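Dye type peroxidase A (Streptomyces lividans 1326, PDB 6GZW) acts as a haem-dependent dye-decolourising peroxidase, using peroxide to oxidise dyes and probably other reducing substrates. Local coordinates at the interface of chains A and B. Numbering follows the deposited sequence. Chains: chain A/B, Dye type peroxidase A.

Contact 1: the interface of chains A and B. Residues chain A 142-143, 146, 155, 158; chain B 231, 307, 310, 314, 316.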
ATOM      1  N   LEU A 142       2.382 -11.608   5.693  1.00  9.67           N
ATOM      2  CA  LEU A 142       2.714 -10.847   6.911  1.00 10.21           C
ATOM      3  C   LEU A 142       1.978 -11.378   8.134  1.00 10.29           C
ATOM      4  O   LEU A 142       2.563 -11.613   9.191  1.00 10.71           O
ATOM      5  CB  LEU A 142       2.371  -9.364   6.733  1.00 10.03           C
ATOM      6  CG  LEU A 142       2.489  -8.470   7.979  1.00 10.18           C
ATOM      7  CD1 LEU A 142       3.899  -8.424   8.554  1.00 10.55           C
ATOM      8  CD2 LEU A 142       1.966  -7.085   7.684  1.00 10.36           C
ATOM      9  N   ARG A 143       0.686 -11.552   7.987  1.00 11.19           N
ATOM     10  CA  ARG A 143      -0.131 -12.013   9.084  1.00 10.85           C
ATOM     11  C   ARG A 143       0.250 -13.429   9.512  1.00 11.16           C
ATOM     12  O   ARG A 143       0.305 -13.742  10.710  1.00 11.13           O
ATOM     13  CB  ARG A 143      -1.602 -11.924   8.662  1.00 10.90           C
ATOM     14  CG  ARG A 143      -2.628 -12.314   9.731  1.00 11.35           C
ATOM     15  CD  ARG A 143      -2.476 -11.544  11.038  1.00 11.04           C
ATOM     16  NE  ARG A 143      -3.546 -11.868  11.987  1.00 11.26           N
ATOM     17  CZ  ARG A 143      -3.662 -11.389  13.229  1.00 11.38           C
ATOM     18  NH1 ARG A 143      -2.771 -10.568  13.755  1.00 11.70           N
ATOM     19  NH2 ARG A 143      -4.711 -11.753  13.962  1.00 11.72           N
ATOM     20  N   GLN A 146       3.595 -13.220  11.307  1.00 12.53           N
ATOM     21  CA  GLN A 146       3.405 -12.614  12.615  1.00 13.55           C
ATOM     22  C   GLN A 146       2.696 -13.524  13.619  1.00 14.43           C
ATOM     23  O   GLN A 146       3.083 -13.556  14.784  1.00 15.44           O
ATOM     24  CB  GLN A 146       2.705 -11.262  12.484  1.00 14.81           C
ATOM     25  CG  GLN A 146       2.323 -10.582  13.802  1.00 15.41           C
ATOM     26  CD  GLN A 146       0.842 -10.704  14.096  1.00 15.44           C
ATOM     27  OE1 GLN A 146       0.023 -10.797  13.176  1.00 15.65           O
ATOM     28  NE2 GLN A 146       0.488 -10.716  15.370  1.00 16.58           N
ATOM     29  N   VAL A 155       6.072  -8.318  17.982  1.00 13.92           N
ATOM     30  CA  VAL A 155       6.383  -7.329  16.952  1.00 13.28           C
ATOM     31  C   VAL A 155       6.997  -6.120  17.622  1.00 12.87           C
ATOM     32  O   VAL A 155       6.381  -5.469  18.487  1.00 13.87           O
ATOM     33  CB  VAL A 155       5.124  -6.923  16.165  1.00 13.36           C
ATOM     34  CG1 VAL A 155       5.405  -5.781  15.191  1.00 13.26           C
ATOM     35  CG2 VAL A 155       4.569  -8.124  15.432  1.00 14.12           C
ATOM     36  N   GLN A 158       7.017  -2.449  12.459  1.00  9.72           N
ATOM     37  CA  GLN A 158       6.552  -2.956  11.168  1.00 10.31           C
ATOM     38  C   GLN A 158       6.254  -1.791  10.257  1.00 10.59           C
ATOM     39  O   GLN A 158       5.638  -0.776  10.703  1.00 10.43           O
ATOM     40  CB  GLN A 158       5.331  -3.862  11.343  1.00 11.40           C
ATOM     41  CG  GLN A 158       4.943  -4.655  10.083  1.00 12.16           C
ATOM     42  CD  GLN A 158       3.937  -3.931   9.223  1.00 12.70           C
ATOM     43  OE1 GLN A 158       2.870  -3.607   9.695  1.00 12.57           O
ATOM     44  NE2 GLN A 158       4.246  -3.739   7.950  1.00 13.52           N
TER
ATOM     45  N   ASP B 231      -7.712 -10.747  15.732  1.00 11.37           N
ATOM     46  CA  ASP B 231      -7.240 -11.609  16.819  1.00 12.44           C
ATOM     47  C   ASP B 231      -8.362 -12.478  17.332  1.00 12.70           C
ATOM     48  O   ASP B 231      -8.149 -13.627  17.680  1.00 15.07           O
ATOM     49  CB  ASP B 231      -6.632 -10.827  17.970  1.00 12.78           C
ATOM     50  CG  ASP B 231      -5.274 -10.203  17.620  1.00 12.84           C
ATOM     51  OD1 ASP B 231      -4.701 -10.530  16.544  1.00 13.08           O
ATOM     52  OD2 ASP B 231      -4.813  -9.368  18.440  1.00 13.67           O
ATOM     53  N   HIS B 307      -4.160  -1.771   6.163  1.00 10.34           N
ATOM     54  CA  HIS B 307      -3.326  -2.226   7.239  1.00 10.86           C
ATOM     55  C   HIS B 307      -2.286  -1.151   7.550  1.00 11.47           C
ATOM     56  O   HIS B 307      -1.474  -0.843   6.682  1.00 11.69           O
ATOM     57  CB  HIS B 307      -2.621  -3.545   6.919  1.00 11.55           C
ATOM     58  CG  HIS B 307      -1.646  -3.922   7.984  1.00 11.64           C
ATOM     59  ND1 HIS B 307      -2.042  -4.270   9.254  1.00 12.15           N
ATOM     60  CD2 HIS B 307      -0.289  -3.887   8.005  1.00 12.29           C
ATOM     61  CE1 HIS B 307      -0.969  -4.494   9.997  1.00 12.77           C
ATOM     62  NE2 HIS B 307       0.108  -4.250   9.264  1.00 12.54           N
ATOM     63  N   PHE B 310       0.892  -2.471  13.834  1.00 15.20           N
ATOM     64  CA  PHE B 310       0.520  -3.183  15.032  1.00 15.99           C
ATOM     65  C   PHE B 310       0.763  -2.291  16.244  1.00 17.37           C
ATOM     66  O   PHE B 310       1.756  -1.557  16.275  1.00 19.37           O
ATOM     67  CB  PHE B 310       1.356  -4.444  15.174  1.00 15.21           C
ATOM     68  CG  PHE B 310       1.172  -5.436  14.055  1.00 13.84           C
ATOM     69  CD1 PHE B 310       1.929  -5.356  12.896  1.00 13.34           C
ATOM     70  CD2 PHE B 310       0.236  -6.457  14.177  1.00 13.73           C
ATOM     71  CE1 PHE B 310       1.751  -6.272  11.887  1.00 13.10           C
ATOM     72  CE2 PHE B 310       0.067  -7.385  13.175  1.00 13.11           C
ATOM     73  CZ  PHE B 310       0.818  -7.294  12.034  1.00 13.28           C
ATOM     74  N   GLY B 314       0.438  -6.133  19.848  1.00 16.88           N
ATOM     75  CA  GLY B 314       0.390  -6.944  18.631  1.00 15.82           C
ATOM     76  C   GLY B 314      -0.940  -6.906  17.910  1.00 14.79           C
ATOM     77  O   GLY B 314      -1.156  -7.710  17.013  1.00 14.37           O
ATOM     78  N   PRO B 316      -3.446  -5.819  15.209  1.00 12.07           N
ATOM     79  CA  PRO B 316      -3.312  -5.162  13.892  1.00 11.91           C
ATOM     80  C   PRO B 316      -4.324  -4.037  13.685  1.00 11.81           C
ATOM     81  O   PRO B 316      -5.522  -4.213  13.928  1.00 13.05           O
ATOM     82  CB  PRO B 316      -3.564  -6.290  12.895  1.00 11.87           C
ATOM     83  CG  PRO B 316      -4.492  -7.204  13.611  1.00 12.13           C
ATOM     84  CD  PRO B 316      -4.098  -7.131  15.094  1.00 12.11           C
TER
HETATM   85  O   HOH W   1      -2.106 -10.241  16.648  1.00 14.46           O
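A:Arg143 meets B:Asp231 in a salt bridge that joins two copies of this dye-type (DyP) peroxidase, in an interface whose biological role the structure alone does not show. NH2 of A:Arg143 points at the carboxylate OD1 of B:Asp231 at 2.9 Å, nearly straight (168° at H). The two flat groups are almost coplanar, 8° apart. NH1 adds a weak bond to the same oxygen. On the far side of the patch A:Gln158 and B:His307 reach tip to tip: the imidazole NE2 gives its hydrogen to the amide OE1 at 2.9 Å, that oxygen lying near the ring plane while the nitrogen sits above the carbonyl plane. Between the two polar points stands the ring of B:Phe310. CD of A:Gln146 lies 3.5 Å from CE2 of B:Phe310, the amide plane tilted against the ring, while CB and CG of A:Gln158 pass near CD1 and CE1, and CG1 of A:Val155 approaches CD1. The methyl CD2 of A:Leu142 sits above the imidazole plane of B:His307, offset past its CD2-NE2 rim. In the next shell, NH1 of A:Arg143 donates to OE1 of A:Gln146 at 2.9 Å, on a lone pair in the carbonyl plane, which helps fix the amide's rotation. Water 1 links NH1 and A:Gln146 NE2 to B:Asp231 OD1 and to the carbonyl O of B:Gly314, 2.7 Å from the water. A bend at chi2 (55°) turns the otherwise extended arginine chain from helix 135-149 toward B:Asp231. An alanine in place of A:Arg143 would probably leave the B:Asp231 carboxylate without its cationic mate and the A:Gln146 amide, robbed of the bond to OE1, freer to turn.

Contact 2: the interface of chains A and B. Residues chain A 7-8, 77-78, 80, 133-134; chain B 164-165, 168-169.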
ATOM      1  N   LEU A   7       1.265 -11.626 -13.545  1.00 14.80           N
ATOM      2  CA  LEU A   7       1.392 -10.943 -12.248  1.00 14.45           C
ATOM      3  C   LEU A   7       1.147 -11.917 -11.094  1.00 13.75           C
ATOM      4  O   LEU A   7       1.936 -11.973 -10.142  1.00 13.63           O
ATOM      5  CB  LEU A   7       0.444  -9.749 -12.192  1.00 14.69           C
ATOM      6  CG  LEU A   7       0.546  -8.870 -10.935  1.00 15.11           C
ATOM      7  CD1 LEU A   7       0.160  -7.433 -11.236  1.00 15.61           C
ATOM      8  CD2 LEU A   7      -0.329  -9.372  -9.799  1.00 14.67           C
ATOM      9  N   GLY A   8       0.063 -12.683 -11.192  1.00 13.62           N
ATOM     10  CA  GLY A   8      -0.254 -13.712 -10.196  1.00 14.33           C
ATOM     11  C   GLY A   8       0.501 -15.019 -10.334  1.00 14.76           C
ATOM     12  O   GLY A   8       0.822 -15.650  -9.308  1.00 13.82           O
ATOM     13  N   ALA A  77      -5.557 -16.493  -5.532  1.00 14.25           N
ATOM     14  CA  ALA A  77      -4.441 -15.774  -6.127  1.00 14.44           C
ATOM     15  C   ALA A  77      -3.314 -16.765  -6.387  1.00 14.37           C
ATOM     16  O   ALA A  77      -3.174 -17.766  -5.693  1.00 14.41           O
ATOM     17  CB  ALA A  77      -3.939 -14.654  -5.211  1.00 15.41           C
ATOM     18  N   GLY A  78      -2.510 -16.503  -7.413  1.00 13.19           N
ATOM     19  CA  GLY A  78      -1.277 -17.269  -7.620  1.00 12.62           C
ATOM     20  C   GLY A  78      -0.218 -16.774  -6.650  1.00 11.69           C
ATOM     21  O   GLY A  78      -0.473 -15.836  -5.858  1.00 11.58           O
ATOM     22  N   SER A  80       2.172 -14.826  -7.034  1.00 12.20           N
ATOM     23  CA  SER A  80       2.350 -13.375  -7.232  1.00 11.74           C
ATOM     24  C   SER A  80       3.760 -12.891  -6.824  1.00 11.69           C
ATOM     25  O   SER A  80       3.940 -11.820  -6.192  1.00 11.02           O
ATOM     26  CB  SER A  80       1.292 -12.564  -6.475  1.00 11.76           C
ATOM     27  OG  SER A  80      -0.012 -12.992  -6.789  1.00 11.40           O
ATOM     28  N   ASP A 133       3.679  -9.045  -5.587  1.00 10.43           N
ATOM     29  CA  ASP A 133       3.006  -8.121  -6.506  1.00 10.58           C
ATOM     30  C   ASP A 133       1.501  -7.991  -6.291  1.00 10.37           C
ATOM     31  O   ASP A 133       0.865  -7.206  -6.998  1.00 11.05           O
ATOM     32  CB  ASP A 133       3.321  -8.553  -7.935  1.00 10.94           C
ATOM     33  CG  ASP A 133       4.749  -8.228  -8.342  1.00 11.22           C
ATOM     34  OD1 ASP A 133       5.254  -7.116  -8.007  1.00 11.56           O
ATOM     35  OD2 ASP A 133       5.364  -9.064  -9.027  1.00 11.31           O
ATOM     36  N   ASP A 134       0.941  -8.786  -5.383  1.00  9.77           N
ATOM     37  CA  ASP A 134      -0.454  -8.645  -4.953  1.00 10.00           C
ATOM     38  C   ASP A 134      -0.512  -8.318  -3.465  1.00  9.79           C
ATOM     39  O   ASP A 134       0.147  -8.959  -2.637  1.00  9.52           O
ATOM     40  CB  ASP A 134      -1.248  -9.917  -5.237  1.00 10.32           C
ATOM     41  CG  ASP A 134      -2.681  -9.766  -4.848  1.00 10.67           C
ATOM     42  OD1 ASP A 134      -3.376  -9.101  -5.622  1.00 11.20           O
ATOM     43  OD2 ASP A 134      -3.109 -10.273  -3.772  1.00 10.84           O
TER
ATOM     44  N   ARG B 164      -6.761  -6.439  -4.200  1.00  9.66           N
ATOM     45  CA  ARG B 164      -6.169  -7.370  -5.163  1.00 10.65           C
ATOM     46  C   ARG B 164      -5.786  -6.611  -6.445  1.00 10.76           C
ATOM     47  O   ARG B 164      -6.483  -5.679  -6.868  1.00 11.46           O
ATOM     48  CB  ARG B 164      -7.176  -8.472  -5.512  1.00 11.15           C
ATOM     49  CG  ARG B 164      -6.751  -9.405  -6.629  1.00 11.64           C
ATOM     50  CD  ARG B 164      -7.855 -10.414  -6.907  1.00 11.69           C
ATOM     51  NE  ARG B 164      -8.017 -11.337  -5.797  1.00 11.49           N
ATOM     52  CZ  ARG B 164      -9.099 -12.094  -5.605  1.00 11.81           C
ATOM     53  NH1 ARG B 164     -10.128 -12.053  -6.448  1.00 12.33           N
ATOM     54  NH2 ARG B 164      -9.159 -12.875  -4.547  1.00 12.09           N
ATOM     55  N   SER B 165      -4.677  -7.009  -7.040  1.00 11.13           N
ATOM     56  CA  SER B 165      -4.255  -6.446  -8.320  0.80 11.67           C
ATOM     57  C   SER B 165      -4.884  -7.163  -9.526  1.00 11.94           C
ATOM     58  O   SER B 165      -5.180  -8.372  -9.467  1.00 11.95           O
ATOM     59  CB  SER B 165      -2.735  -6.544  -8.455  0.80 11.55           C
ATOM     60  OG  SER B 165      -2.084  -5.583  -7.655  0.80 11.55           O
ATOM     61  N   ALA B 168      -3.783 -11.061 -10.554  1.00 12.58           N
ATOM     62  CA  ALA B 168      -3.392 -11.890  -9.396  1.00 12.83           C
ATOM     63  C   ALA B 168      -4.040 -13.285  -9.430  1.00 12.99           C
ATOM     64  O   ALA B 168      -3.457 -14.251  -8.933  1.00 13.31           O
ATOM     65  CB  ALA B 168      -3.773 -11.194  -8.102  1.00 12.58           C
ATOM     66  N   THR B 169      -5.260 -13.350  -9.952  1.00 13.83           N
ATOM     67  CA  THR B 169      -5.983 -14.609 -10.135  1.00 14.43           C
ATOM     68  C   THR B 169      -5.954 -15.067 -11.615  1.00 16.40           C
ATOM     69  O   THR B 169      -5.766 -14.249 -12.532  1.00 15.64           O
ATOM     70  CB  THR B 169      -7.446 -14.477  -9.670  1.00 14.15           C
ATOM     71  OG1 THR B 169      -8.093 -13.477 -10.450  1.00 14.52           O
ATOM     72  CG2 THR B 169      -7.518 -14.105  -8.191  1.00 13.80           C
TER
HETATM   73  O   HOH W   2      -5.584 -11.721  -4.420  1.00 11.48           O
HETATM   74  O   HOH W   3       0.806  -4.694  -7.905  1.00 21.87           O
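A:Asp134 faces the loop holding B:Arg164, B:Ser165, B:Ala168 and B:Thr169, and its carboxylate carries much of this mostly loop-built patch between two copies of the peroxidase. CB of A:Asp134 lies 4.0 Å from the methyl CB of B:Ala168. CG of A:Asp134, anti to the backbone N (chi1 -178°), comes closer to CB of B:Ala168, at 3.7 Å. From there the carboxylate divides its work. OD1 of A:Asp134 accepts the backbone N-H of B:Ser165, N to OD1 2.8 Å, in a nearly straight bond (169° at H), met almost along the C-O axis; the same oxygen also touches the B:Ala168 methyl and the CA and CG of B:Arg164. OD2 takes a water-borne route, since water 2 lies between it and NE of B:Arg164, 2.8 Å from that nitrogen and at the edge of the guanidinium, in its plane. The two groups, probably oppositely charged, do not touch: OD1 of A:Asp134 and NE of B:Arg164 are 5.2 Å apart. One residue back, the carbonyl O of A:Asp133 receives a weak bond from the hydroxyl OG of B:Ser165, and water 3 joins the same two atoms.

B:Ala168 is gripped from its other end as well. The carbonyl O of B:Ala168 accepts the N-H of A:Gly78, N to O 2.9 Å, and A:Ala77 and B:Thr169 form an antiparallel beta bridge beside it. CA of A:Gly8, in the short helix 6-9, packs on B:Ala168 CA, while CD2 of A:Leu7 touches CB of B:Ser165 and the backbone of B:Ala168. Within chain A, the hydroxyl of A:Ser80 donates to the carbonyl O of A:Gly78 and may steady the loop that offers the A:Gly78 N-H. The methyl CG2 of B:Thr169 rests 3.5 Å above one face of the B:Arg164 guanidinium, offset toward its rim.

The C-alpha centres of contact 1 and contact 2 lie about 21 Å apart on one interface between the two copies. They share no residue, but chain A connects them closely: A:Asp133 and A:Asp134 of contact 2 immediately precede helix 135-149, which supplies A:Leu142, A:Arg143 and A:Gln146 to contact 1. Chain B contributes separate stretches, a loop at 164-169 to contact 2 and residues between 231 and 316 to contact 1. Two-fold symmetry repeats both patches with the chains exchanged, so that each occurs twice, which would probably help hold the two copies in register if this dimer persists in solution.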